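Local structure of flagellin hook IN motif family (Aeromonas hydrophila subsp. hydrophila, 6XI1) at residues T36-T41 with V90-V95; G101-E106 with T123-N128; A130-G135 with S157-D162. The protein forms a row of calcium-binding beta-sandwich repeats that probably helps to extend an RTX adhesin away from the bacterial cell toward its target. All blocks are in the same frame, centred on the assembly; numbering follows the deposited sequence.

Contact 1 of 3, residues T36-T41 with V90-V95; sequences TEDEST and VDNSKV. With CA (calcium ion), chain M; CA (calcium ion), chain L.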
ATOM      1  N   THR A  36     -22.656  54.702  17.895  1.00 28.85           N
ATOM      2  CA  THR A  36     -22.124  53.546  17.139  1.00 26.38           C
ATOM      3  C   THR A  36     -22.545  52.298  17.906  1.00 23.49           C
ATOM      4  O   THR A  36     -22.371  52.238  19.146  1.00 22.82           O
ATOM      5  CB  THR A  36     -20.609  53.678  16.904  1.00 29.49           C
ATOM      6  OG1 THR A  36     -20.435  54.885  16.158  1.00 29.89           O
ATOM      7  CG2 THR A  36     -20.012  52.518  16.141  1.00 29.16           C
ATOM      8  N   GLU A  37     -23.033  51.303  17.172  1.00 21.75           N
ATOM      9  CA  GLU A  37     -23.265  49.941  17.679  1.00 20.59           C
ATOM     10  C   GLU A  37     -22.065  49.512  18.521  1.00 20.90           C
ATOM     11  O   GLU A  37     -20.939  49.772  18.065  1.00 21.34           O
ATOM     12  CB  GLU A  37     -23.479  49.017  16.478  1.00 21.53           C
ATOM     13  CG  GLU A  37     -23.481  47.547  16.854  1.00 21.84           C
ATOM     14  CD  GLU A  37     -23.496  46.583  15.679  1.00 19.66           C
ATOM     15  OE1 GLU A  37     -23.677  47.022  14.540  1.00 21.35           O
ATOM     16  OE2 GLU A  37     -23.355  45.403  15.931  1.00 21.29           O
ATOM     17  N   ASP A  38     -22.321  48.922  19.681  1.00 23.85           N
ATOM     18  CA  ASP A  38     -21.340  48.346  20.639  1.00 31.77           C
ATOM     19  C   ASP A  38     -20.365  49.411  21.197  1.00 34.58           C
ATOM     20  O   ASP A  38     -19.300  49.009  21.733  1.00 32.39           O
ATOM     21  CB  ASP A  38     -20.585  47.171  19.991  1.00 31.44           C
ATOM     22  CG  ASP A  38     -21.495  46.031  19.530  1.00 31.60           C
ATOM     23  OD1 ASP A  38     -22.487  45.748  20.215  1.00 33.11           O
ATOM     24  OD2 ASP A  38     -21.225  45.455  18.451  1.00 32.53           O
ATOM     25  N   GLU A  39     -20.668  50.714  21.100  1.00 35.39           N
ATOM     26  CA  GLU A  39     -19.755  51.759  21.675  1.00 35.33           C
ATOM     27  C   GLU A  39     -19.875  51.675  23.200  1.00 37.26           C
ATOM     28  O   GLU A  39     -18.915  52.060  23.911  1.00 40.90           O
ATOM     29  CB  GLU A  39     -20.013  53.175  21.140  1.00 35.34           C
ATOM     30  CG  GLU A  39     -21.318  53.792  21.632  1.00 38.64           C
ATOM     31  CD  GLU A  39     -21.561  55.246  21.249  1.00 39.74           C
ATOM     32  OE1 GLU A  39     -21.038  55.684  20.187  1.00 36.63           O
ATOM     33  OE2 GLU A  39     -22.278  55.937  22.009  1.00 42.02           O
ATOM     34  N   SER A  40     -21.001  51.152  23.671  1.00 32.69           N
ATOM     35  CA  SER A  40     -21.385  51.063  25.093  1.00 34.85           C
ATOM     36  C   SER A  40     -22.510  50.037  25.223  1.00 35.68           C
ATOM     37  O   SER A  40     -23.123  49.705  24.203  1.00 36.56           O
ATOM     38  CB  SER A  40     -21.816  52.432  25.611  1.00 37.52           C
ATOM     39  OG  SER A  40     -22.941  52.945  24.889  1.00 39.66           O
ATOM     40  N   THR A  41     -22.766  49.553  26.435  1.00 34.53           N
ATOM     41  CA  THR A  41     -23.734  48.470  26.726  1.00 40.89           C
ATOM     42  C   THR A  41     -24.259  48.684  28.143  1.00 43.17           C
ATOM     43  O   THR A  41     -23.511  49.164  28.989  1.00 48.98           O
ATOM     44  CB  THR A  41     -23.069  47.095  26.534  1.00 46.70           C
ATOM     45  OG1 THR A  41     -24.006  46.088  26.907  1.00 48.86           O
ATOM     46  CG2 THR A  41     -21.797  46.904  27.339  1.00 47.20           C
ATOM     47  N   VAL A  90     -30.949  54.081  23.046  1.00 28.74           N
ATOM     48  CA  VAL A  90     -31.394  52.889  22.270  1.00 27.41           C
ATOM     49  C   VAL A  90     -30.690  51.659  22.842  1.00 26.69           C
ATOM     50  O   VAL A  90     -29.485  51.756  23.186  1.00 26.16           O
ATOM     51  CB  VAL A  90     -31.179  53.085  20.752  1.00 25.51           C
ATOM     52  CG1 VAL A  90     -29.705  53.196  20.394  1.00 24.00           C
ATOM     53  CG2 VAL A  90     -31.845  51.983  19.932  1.00 26.40           C
ATOM     54  N   ASP A  91     -31.434  50.552  22.978  1.00 31.88           N
ATOM     55  CA  ASP A  91     -30.862  49.236  23.366  1.00 35.01           C
ATOM     56  C   ASP A  91     -29.825  48.843  22.307  1.00 28.25           C
ATOM     57  O   ASP A  91     -30.205  48.715  21.133  1.00 26.91           O
ATOM     58  CB  ASP A  91     -31.943  48.167  23.492  1.00 41.47           C
ATOM     59  CG  ASP A  91     -32.852  48.340  24.703  1.00 48.99           C
ATOM     60  OD1 ASP A  91     -32.397  48.920  25.706  1.00 55.62           O
ATOM     61  OD2 ASP A  91     -34.006  47.914  24.623  1.00 52.01           O
ATOM     62  N   ASN A  92     -28.574  48.673  22.712  1.00 28.51           N
ATOM     63  CA  ASN A  92     -27.496  48.139  21.837  1.00 30.60           C
ATOM     64  C   ASN A  92     -27.944  46.838  21.142  1.00 31.98           C
ATOM     65  O   ASN A  92     -27.552  46.622  19.987  1.00 27.62           O
ATOM     66  CB  ASN A  92     -26.240  47.888  22.642  1.00 30.22           C
ATOM     67  CG  ASN A  92     -25.045  47.630  21.758  1.00 29.96           C
ATOM     68  OD1 ASN A  92     -24.823  48.326  20.776  1.00 25.70           O
ATOM     69  ND2 ASN A  92     -24.266  46.637  22.135  1.00 30.29           N
ATOM     70  N   SER A  93     -28.789  46.036  21.794  1.00 31.29           N
ATOM     71  CA  SER A  93     -29.282  44.734  21.269  1.00 33.81           C
ATOM     72  C   SER A  93     -30.098  44.958  19.991  1.00 33.41           C
ATOM     73  O   SER A  93     -30.093  44.079  19.123  1.00 35.44           O
ATOM     74  CB  SER A  93     -30.073  43.977  22.326  1.00 36.84           C
ATOM     75  OG  SER A  93     -31.299  44.635  22.608  1.00 34.78           O
ATOM     76  N   LYS A  94     -30.735  46.119  19.828  1.00 30.31           N
ATOM     77  CA  LYS A  94     -31.692  46.346  18.729  1.00 30.09           C
ATOM     78  C   LYS A  94     -30.980  46.859  17.469  1.00 24.60           C
ATOM     79  O   LYS A  94     -31.646  46.973  16.440  1.00 22.97           O
ATOM     80  CB  LYS A  94     -32.762  47.367  19.138  1.00 36.97           C
ATOM     81  CG  LYS A  94     -33.757  46.916  20.201  1.00 43.02           C
ATOM     82  CD  LYS A  94     -34.873  47.950  20.419  1.00 50.90           C
ATOM     83  CE  LYS A  94     -36.263  47.364  20.587  1.00 58.72           C
ATOM     84  NZ  LYS A  94     -36.600  47.166  22.017  1.00 65.02           N
ATOM     85  N   VAL A  95     -29.703  47.240  17.543  1.00 22.20           N
ATOM     86  CA  VAL A  95     -28.986  47.820  16.371  1.00 22.57           C
ATOM     87  C   VAL A  95     -27.880  46.868  15.897  1.00 21.95           C
ATOM     88  O   VAL A  95     -27.127  47.269  15.004  1.00 24.65           O
ATOM     89  CB  VAL A  95     -28.431  49.215  16.697  1.00 24.19           C
ATOM     90  CG1 VAL A  95     -29.534  50.174  17.124  1.00 27.09           C
ATOM     91  CG2 VAL A  95     -27.345  49.149  17.761  1.00 25.40           C
TER
HETATM   92 CA    CA M 511     -22.178  43.803  17.141  1.00 26.31          CA
HETATM   93 CA    CA L 510     -23.594  44.748  13.463  1.00 19.30          CA
HETATM   94  O   HOH W   1     -19.811  43.592  16.410  1.00 28.89           O
HETATM   95  O   HOH W   2     -21.345  42.593  18.973  1.00 30.17           O

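Contact 2 of 3, residues G101-E106 with T123-N128; sequences GETKVE and TITGVN. With CA (calcium ion), chain Q; CA (calcium ion), chain L.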
ATOM      1  N   GLY A 101     -20.423  50.287   9.026  1.00 26.81           N
ATOM      2  CA  GLY A 101     -20.646  51.597   8.405  1.00 26.78           C
ATOM      3  C   GLY A 101     -22.108  51.850   8.050  1.00 27.83           C
ATOM      4  O   GLY A 101     -22.389  52.932   7.547  1.00 30.55           O
ATOM      5  N   GLU A 102     -23.013  50.885   8.224  1.00 26.71           N
ATOM      6  CA  GLU A 102     -24.428  51.056   7.790  1.00 27.36           C
ATOM      7  C   GLU A 102     -25.112  52.019   8.769  1.00 25.84           C
ATOM      8  O   GLU A 102     -24.904  51.870   9.957  1.00 23.59           O
ATOM      9  CB  GLU A 102     -25.149  49.716   7.746  1.00 28.85           C
ATOM     10  CG  GLU A 102     -26.595  49.800   7.284  1.00 33.02           C
ATOM     11  CD  GLU A 102     -27.334  48.464   7.230  1.00 38.47           C
ATOM     12  OE1 GLU A 102     -26.678  47.438   7.473  1.00 35.20           O
ATOM     13  OE2 GLU A 102     -28.584  48.457   6.984  1.00 40.37           O
ATOM     14  N   THR A 103     -25.861  52.998   8.279  1.00 28.25           N
ATOM     15  CA  THR A 103     -26.448  54.075   9.122  1.00 30.26           C
ATOM     16  C   THR A 103     -27.959  53.901   9.208  1.00 27.60           C
ATOM     17  O   THR A 103     -28.592  53.454   8.255  1.00 27.84           O
ATOM     18  CB  THR A 103     -26.053  55.485   8.652  1.00 31.85           C
ATOM     19  OG1 THR A 103     -26.535  55.702   7.341  1.00 38.33           O
ATOM     20  CG2 THR A 103     -24.561  55.734   8.671  1.00 33.62           C
ATOM     21  N   LYS A 104     -28.519  54.247  10.352  1.00 26.00           N
ATOM     22  CA  LYS A 104     -29.984  54.393  10.544  1.00 23.26           C
ATOM     23  C   LYS A 104     -30.234  55.771  11.166  1.00 26.79           C
ATOM     24  O   LYS A 104     -29.635  56.060  12.229  1.00 22.39           O
ATOM     25  CB  LYS A 104     -30.522  53.287  11.443  1.00 22.99           C
ATOM     26  CG  LYS A 104     -32.030  53.298  11.633  1.00 24.43           C
ATOM     27  CD  LYS A 104     -32.484  52.290  12.612  1.00 26.46           C
ATOM     28  CE  LYS A 104     -33.949  51.952  12.472  1.00 28.47           C
ATOM     29  NZ  LYS A 104     -34.800  53.130  12.730  1.00 30.61           N
ATOM     30  N   VAL A 105     -31.077  56.587  10.541  1.00 27.26           N
ATOM     31  CA  VAL A 105     -31.293  57.996  10.996  1.00 27.94           C
ATOM     32  C   VAL A 105     -32.674  58.046  11.622  1.00 30.52           C
ATOM     33  O   VAL A 105     -33.622  57.548  10.985  1.00 32.73           O
ATOM     34  CB  VAL A 105     -31.105  59.000   9.851  1.00 29.29           C
ATOM     35  CG1 VAL A 105     -31.538  60.397  10.252  1.00 29.92           C
ATOM     36  CG2 VAL A 105     -29.656  59.003   9.388  1.00 27.95           C
ATOM     37  N   GLU A 106     -32.755  58.534  12.864  1.00 26.79           N
ATOM     38  CA  GLU A 106     -34.019  58.664  13.606  1.00 27.21           C
ATOM     39  C   GLU A 106     -34.171  60.127  14.011  1.00 30.06           C
ATOM     40  O   GLU A 106     -33.151  60.775  14.349  1.00 28.87           O
ATOM     41  CB  GLU A 106     -34.032  57.762  14.835  1.00 31.61           C
ATOM     42  CG  GLU A 106     -33.574  56.348  14.546  1.00 35.30           C
ATOM     43  CD  GLU A 106     -33.810  55.355  15.669  1.00 36.17           C
ATOM     44  OE1 GLU A 106     -33.800  55.747  16.861  1.00 33.32           O
ATOM     45  OE2 GLU A 106     -34.019  54.180  15.341  1.00 35.33           O
ATOM     46  N   THR A 123     -28.085  59.789  14.304  1.00 23.41           N
ATOM     47  CA  THR A 123     -27.531  58.756  13.397  1.00 24.09           C
ATOM     48  C   THR A 123     -26.919  57.622  14.224  1.00 25.22           C
ATOM     49  O   THR A 123     -26.013  57.875  15.079  1.00 24.36           O
ATOM     50  CB  THR A 123     -26.498  59.352  12.435  1.00 25.14           C
ATOM     51  OG1 THR A 123     -27.138  60.442  11.758  1.00 25.70           O
ATOM     52  CG2 THR A 123     -25.988  58.317  11.455  1.00 27.07           C
ATOM     53  N   ILE A 124     -27.353  56.395  13.935  1.00 21.86           N
ATOM     54  CA  ILE A 124     -26.808  55.140  14.499  1.00 22.75           C
ATOM     55  C   ILE A 124     -25.921  54.533  13.413  1.00 24.06           C
ATOM     56  O   ILE A 124     -26.408  54.414  12.297  1.00 25.43           O
ATOM     57  CB  ILE A 124     -27.918  54.157  14.898  1.00 24.16           C
ATOM     58  CG1 ILE A 124     -28.996  54.798  15.770  1.00 25.41           C
ATOM     59  CG2 ILE A 124     -27.319  52.945  15.574  1.00 23.27           C
ATOM     60  CD1 ILE A 124     -30.277  54.027  15.752  1.00 26.42           C
ATOM     61  N   THR A 125     -24.678  54.204  13.732  1.00 22.07           N
ATOM     62  CA  THR A 125     -23.731  53.575  12.764  1.00 22.82           C
ATOM     63  C   THR A 125     -23.431  52.136  13.204  1.00 20.22           C
ATOM     64  O   THR A 125     -23.154  51.928  14.370  1.00 19.89           O
ATOM     65  CB  THR A 125     -22.450  54.394  12.547  1.00 24.90           C
ATOM     66  OG1 THR A 125     -22.852  55.665  12.046  1.00 24.66           O
ATOM     67  CG2 THR A 125     -21.521  53.763  11.534  1.00 25.28           C
ATOM     68  N   GLY A 126     -23.531  51.184  12.277  1.00 19.92           N
ATOM     69  CA  GLY A 126     -23.306  49.767  12.557  1.00 19.48           C
ATOM     70  C   GLY A 126     -21.829  49.421  12.550  1.00 21.11           C
ATOM     71  O   GLY A 126     -21.036  50.162  11.934  1.00 24.30           O
ATOM     72  N   VAL A 127     -21.496  48.322  13.204  1.00 20.94           N
ATOM     73  CA  VAL A 127     -20.164  47.667  13.098  1.00 21.30           C
ATOM     74  C   VAL A 127     -20.364  46.209  12.690  1.00 21.01           C
ATOM     75  O   VAL A 127     -21.427  45.613  12.986  1.00 18.56           O
ATOM     76  CB  VAL A 127     -19.371  47.785  14.417  1.00 22.59           C
ATOM     77  CG1 VAL A 127     -19.075  49.230  14.787  1.00 23.59           C
ATOM     78  CG2 VAL A 127     -20.083  47.086  15.541  1.00 22.11           C
ATOM     79  N   ASN A 128     -19.327  45.626  12.092  1.00 23.16           N
ATOM     80  CA  ASN A 128     -19.354  44.202  11.692  1.00 21.06           C
ATOM     81  C   ASN A 128     -19.538  43.312  12.911  1.00 21.34           C
ATOM     82  O   ASN A 128     -18.940  43.561  13.972  1.00 21.87           O
ATOM     83  CB  ASN A 128     -18.105  43.742  10.944  1.00 23.07           C
ATOM     84  CG  ASN A 128     -18.351  42.372  10.351  1.00 24.02           C
ATOM     85  OD1 ASN A 128     -19.315  42.185   9.594  1.00 20.91           O
ATOM     86  ND2 ASN A 128     -17.535  41.409  10.756  1.00 22.98           N
TER
HETATM   87 CA    CA Q 515     -20.959  40.208   9.658  1.00 18.38          CA
HETATM   88 CA    CA L 510     -23.594  44.748  13.463  1.00 19.30          CA

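Contact 3 of 3, residues A130-G135 with S157-D162; sequences AAVITG and SVTDVD. With CA (calcium ion), chain Q; CA (calcium ion), chain L.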
ATOM      1  N   ALA A 130     -18.924  39.259  13.466  1.00 22.76           N
ATOM      2  CA  ALA A 130     -18.351  38.022  12.892  1.00 22.15           C
ATOM      3  C   ALA A 130     -19.488  37.045  12.566  1.00 21.16           C
ATOM      4  O   ALA A 130     -20.412  36.834  13.382  1.00 22.90           O
ATOM      5  CB  ALA A 130     -17.350  37.415  13.860  1.00 23.84           C
ATOM      6  N   ALA A 131     -19.406  36.401  11.417  1.00 21.30           N
ATOM      7  CA  ALA A 131     -20.276  35.252  11.084  1.00 22.77           C
ATOM      8  C   ALA A 131     -20.035  34.116  12.104  1.00 23.64           C
ATOM      9  O   ALA A 131     -18.910  33.991  12.660  1.00 23.74           O
ATOM     10  CB  ALA A 131     -20.028  34.806   9.668  1.00 20.26           C
ATOM     11  N   VAL A 132     -21.060  33.318  12.339  1.00 19.67           N
ATOM     12  CA  VAL A 132     -21.002  32.093  13.173  1.00 20.99           C
ATOM     13  C   VAL A 132     -21.104  30.897  12.217  1.00 21.14           C
ATOM     14  O   VAL A 132     -22.171  30.718  11.572  1.00 17.58           O
ATOM     15  CB  VAL A 132     -22.091  32.058  14.258  1.00 23.82           C
ATOM     16  CG1 VAL A 132     -22.060  30.744  15.038  1.00 26.32           C
ATOM     17  CG2 VAL A 132     -21.915  33.250  15.199  1.00 26.21           C
ATOM     18  N   ILE A 133     -20.005  30.170  12.087  1.00 19.79           N
ATOM     19  CA  ILE A 133     -19.882  29.032  11.125  1.00 20.08           C
ATOM     20  C   ILE A 133     -19.846  27.712  11.902  1.00 21.11           C
ATOM     21  O   ILE A 133     -19.012  27.562  12.812  1.00 22.76           O
ATOM     22  CB  ILE A 133     -18.663  29.178  10.204  1.00 19.05           C
ATOM     23  CG1 ILE A 133     -18.698  30.508   9.451  1.00 20.10           C
ATOM     24  CG2 ILE A 133     -18.617  27.995   9.242  1.00 18.76           C
ATOM     25  CD1 ILE A 133     -17.395  30.903   8.756  1.00 21.00           C
ATOM     26  N   THR A 134     -20.742  26.804  11.564  1.00 19.18           N
ATOM     27  CA  THR A 134     -20.907  25.519  12.254  1.00 21.15           C
ATOM     28  C   THR A 134     -21.062  24.427  11.183  1.00 21.98           C
ATOM     29  O   THR A 134     -21.126  24.752   9.960  1.00 25.91           O
ATOM     30  CB  THR A 134     -22.113  25.567  13.214  1.00 21.38           C
ATOM     31  OG1 THR A 134     -23.247  25.774  12.397  1.00 21.90           O
ATOM     32  CG2 THR A 134     -22.086  26.681  14.235  1.00 27.02           C
ATOM     33  N   GLY A 135     -21.189  23.187  11.617  1.00 20.83           N
ATOM     34  CA  GLY A 135     -21.527  22.069  10.721  1.00 20.49           C
ATOM     35  C   GLY A 135     -20.308  21.195  10.541  1.00 19.19           C
ATOM     36  O   GLY A 135     -19.418  21.231  11.404  1.00 21.07           O
ATOM     37  N   SER A 157     -22.700  25.604   7.759  1.00 19.82           N
ATOM     38  CA  SER A 157     -23.810  26.574   7.731  1.00 22.82           C
ATOM     39  C   SER A 157     -23.289  27.821   8.433  1.00 20.63           C
ATOM     40  O   SER A 157     -22.310  27.750   9.221  1.00 21.00           O
ATOM     41  CB  SER A 157     -25.078  26.016   8.333  1.00 29.43           C
ATOM     42  OG  SER A 157     -24.853  25.795   9.699  1.00 37.45           O
ATOM     43  N   VAL A 158     -23.852  28.940   8.055  1.00 19.73           N
ATOM     44  CA  VAL A 158     -23.374  30.255   8.554  1.00 19.02           C
ATOM     45  C   VAL A 158     -24.599  31.095   8.921  1.00 20.02           C
ATOM     46  O   VAL A 158     -25.523  31.157   8.113  1.00 20.77           O
ATOM     47  CB  VAL A 158     -22.471  30.917   7.512  1.00 17.97           C
ATOM     48  CG1 VAL A 158     -23.102  30.988   6.125  1.00 20.00           C
ATOM     49  CG2 VAL A 158     -22.007  32.257   8.003  1.00 20.04           C
ATOM     50  N   THR A 159     -24.505  31.762  10.062  1.00 20.76           N
ATOM     51  CA  THR A 159     -25.380  32.870  10.477  1.00 23.11           C
ATOM     52  C   THR A 159     -24.517  34.114  10.581  1.00 21.37           C
ATOM     53  O   THR A 159     -23.357  34.003  10.956  1.00 22.29           O
ATOM     54  CB  THR A 159     -26.113  32.495  11.774  1.00 23.51           C
ATOM     55  OG1 THR A 159     -25.219  32.373  12.878  1.00 25.14           O
ATOM     56  CG2 THR A 159     -26.872  31.194  11.629  1.00 28.14           C
ATOM     57  N   ASP A 160     -25.123  35.268  10.356  1.00 21.07           N
ATOM     58  CA  ASP A 160     -24.482  36.586  10.514  1.00 19.63           C
ATOM     59  C   ASP A 160     -25.568  37.594  10.870  1.00 20.78           C
ATOM     60  O   ASP A 160     -26.404  37.890  10.039  1.00 19.71           O
ATOM     61  CB  ASP A 160     -23.736  36.978   9.233  1.00 19.77           C
ATOM     62  CG  ASP A 160     -22.749  38.091   9.451  1.00 22.22           C
ATOM     63  OD1 ASP A 160     -23.127  39.114  10.113  1.00 19.07           O
ATOM     64  OD2 ASP A 160     -21.629  37.986   8.867  1.00 21.11           O
ATOM     65  N   VAL A 161     -25.472  38.149  12.060  1.00 21.25           N
ATOM     66  CA  VAL A 161     -26.502  39.079  12.593  1.00 24.78           C
ATOM     67  C   VAL A 161     -26.531  40.323  11.726  1.00 22.01           C
ATOM     68  O   VAL A 161     -27.556  40.964  11.742  1.00 20.42           O
ATOM     69  CB  VAL A 161     -26.296  39.402  14.077  1.00 27.59           C
ATOM     70  CG1 VAL A 161     -26.298  38.141  14.932  1.00 31.46           C
ATOM     71  CG2 VAL A 161     -25.073  40.241  14.304  1.00 30.32           C
ATOM     72  N   ASP A 162     -25.507  40.605  10.916  1.00 19.00           N
ATOM     73  CA  ASP A 162     -25.560  41.797  10.024  1.00 19.25           C
ATOM     74  C   ASP A 162     -26.480  41.562   8.809  1.00 21.48           C
ATOM     75  O   ASP A 162     -26.613  42.491   8.029  1.00 21.89           O
ATOM     76  CB  ASP A 162     -24.167  42.194   9.563  1.00 17.97           C
ATOM     77  CG  ASP A 162     -23.270  42.545  10.728  1.00 19.90           C
ATOM     78  OD1 ASP A 162     -23.756  43.245  11.647  1.00 16.84           O
ATOM     79  OD2 ASP A 162     -22.114  42.052  10.729  1.00 19.05           O
TER
HETATM   80 CA    CA Q 515     -20.959  40.208   9.658  1.00 18.38          CA
HETATM   81 CA    CA L 510     -23.594  44.748  13.463  1.00 19.30          CA
HETATM   82  O   HOH W   3     -23.195  37.080  13.661  1.00 21.93           O

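Contact 1 of 3, residues T36-T41 with V90-V95
Asn92, just past the end of strand 85-91, uses both ends of its amide to grip Asp38 in a type II beta turn that runs from Thr36 to Glu39. The turn follows the first strand of a bacterial cadherin-like beta-sandwich and builds part of a two-calcium site. OD1 of Asn92 accepts the backbone N of Asp38 at 2.8 Å, and on the other branch ND2 of Asn92 donates to OD1 of Asp38, also at 2.8 Å. The donor meets the anti lone pair of the carboxylate oxygen, and that oxygen lies close to the amide plane although the two flat groups stand 80° apart. With CG of Asn92 anti to the backbone N (chi1 -168°), the amide is carried across to the turn; asparagine suits the place because one short side chain can both donate and accept a hydrogen bond. Asp38 sits where the turn needs a left-handed backbone (phi 62°), which aspartate tolerates better than most residues. The second oxygen of Asp38, OD2, is thereby directed to the calcium ion of chain M, at 2.3 Å. The carbonyl O of Asn92 holds the side chain of Gln96, itself a ligand of both calcium ions, making Asn92 a second-shell residue on two counts. Further along, Val95 sets its CG2 branch 4.1 Å from CB of Glu37, an apolar contact beside the aliphatic part of an extended glutamate. Its carbonyl O also lies near OE1 of Glu37, two acceptors with no bond between them; OE1 is instead engaged by metal and probably by the backbone N of Val127. Both oxygens of Glu37 bind the calcium ion of chain L, while OE2 of Glu37 bridges to the calcium ion of chain M at 2.3 Å.

Contact 2 of 3, residues G101-E106 with T123-N128
The carbonyl O of Glu102 is approached by two groups of the facing chain: N of Gly126 donates to it at 2.8 Å, and the CA-H of Thr125 adds a weaker contact from 3.5 Å. The N-H of Gly126 arrives in the carbonyl plane. Gly126, with no side chain, suits this close passage of the two backbones, and its own O accepts N of Gly101 from 49° above the carbonyl plane. Gly101 has a positive phi, natural for glycine, and its bare CA is met by CG2 of Thr125 at 3.9 Å. Just beyond Gly126, the O of Val127 binds the calcium ion of chain L at 2.4 Å, and OD1 of Asn128 binds that of chain Q. In the other direction the segments run as an antiparallel beta hairpin, strands 103-111 and 117-125, the last two of their sandwich. Lys104 and Ile124 form a hydrogen-bonded pair, flanked by the non-hydrogen-bonded pairs Thr103 with Thr125 and Val105 with Thr123, whose beta-branched side chains favour the extended backbone. On that face CG2 of Thr103 lies alongside OG1 of Thr125, and CG2 of Val105 reaches OG1 of Thr123 at 3.7 Å. The other face is turned inward. There Ile124, buried against Leu98 and Val35, crosses Glu106 obliquely, its CD1 3.8 Å from OE2 of Glu106. This buried carboxylate is satisfied by Tyr88 and by a salt bridge from NZ of Lys104, 2.9 Å from OE2 of Glu106 and on its anti lone pair; NZ is also held by Gly73.

Contact 3 of 3, residues A130-G135 with S157-D162
Val158 lies alongside Ile133 in a non-hydrogen-bonded antiparallel pair, and its side chain can be followed outward from the backbone. CB of Val158 passes 4.1 Å from the carbonyl O of Val132. CG2, anti to the backbone N, then touches both CB of Ala131, at 3.6 Å, and CG1 of Ile133, which lie on the same side of it; Phe169 also packs on Val158 and Ile133. The small methyl of Ala131 suits this place because OD2 of Asp160 lies against it as well, 3.6 Å from CB of Ala131. On either side of this pair the backbones are joined twice, Val132 with Thr159 and Thr134 with Ser157. Their side chains share the other, exposed face, where hydroxyls are at home: OG1 of Thr159 tucks 3.4 Å from CB of Val132. Just past the paired residues, Asp160 clasps the calcium ion of chain Q with both oxygens, its OD1 2.5 Å from the metal. OD1 of Asp160 also accepts N of Asp162, an Asx turn that helps to position Asp162, whose OD2 binds the same ion while its OD1 reaches the calcium ion of chain L at 2.4 Å. Water 3 ties O of Ala130 to N of Val161. The two segments belong to a hairpin, with strand 149-159 lying between strands 132-142 and 191-197 of the second sandwich.

Overall arrangement
Contacts 1, 2 and 3 follow one another along the chain without overlap. The first two belong to the same seven-stranded sandwich, with centres about 10 Å apart, and touch directly: the backbone N of Glu37 probably bonds to O of Thr125, and OE1 of Glu37 to N of Val127. Contact 3 opens the next sandwich, its centre about 20 Å from that of contact 1 and about 21 Å from that of contact 2. Strand 117-125 leads by a short link into strand 132-142, and the calcium ion of chain L takes ligands from all three contacts, that of chain Q from contacts 2 and 3. Calcium thus fastens consecutive repeats together, consistent with a stiffened, extended adhesin.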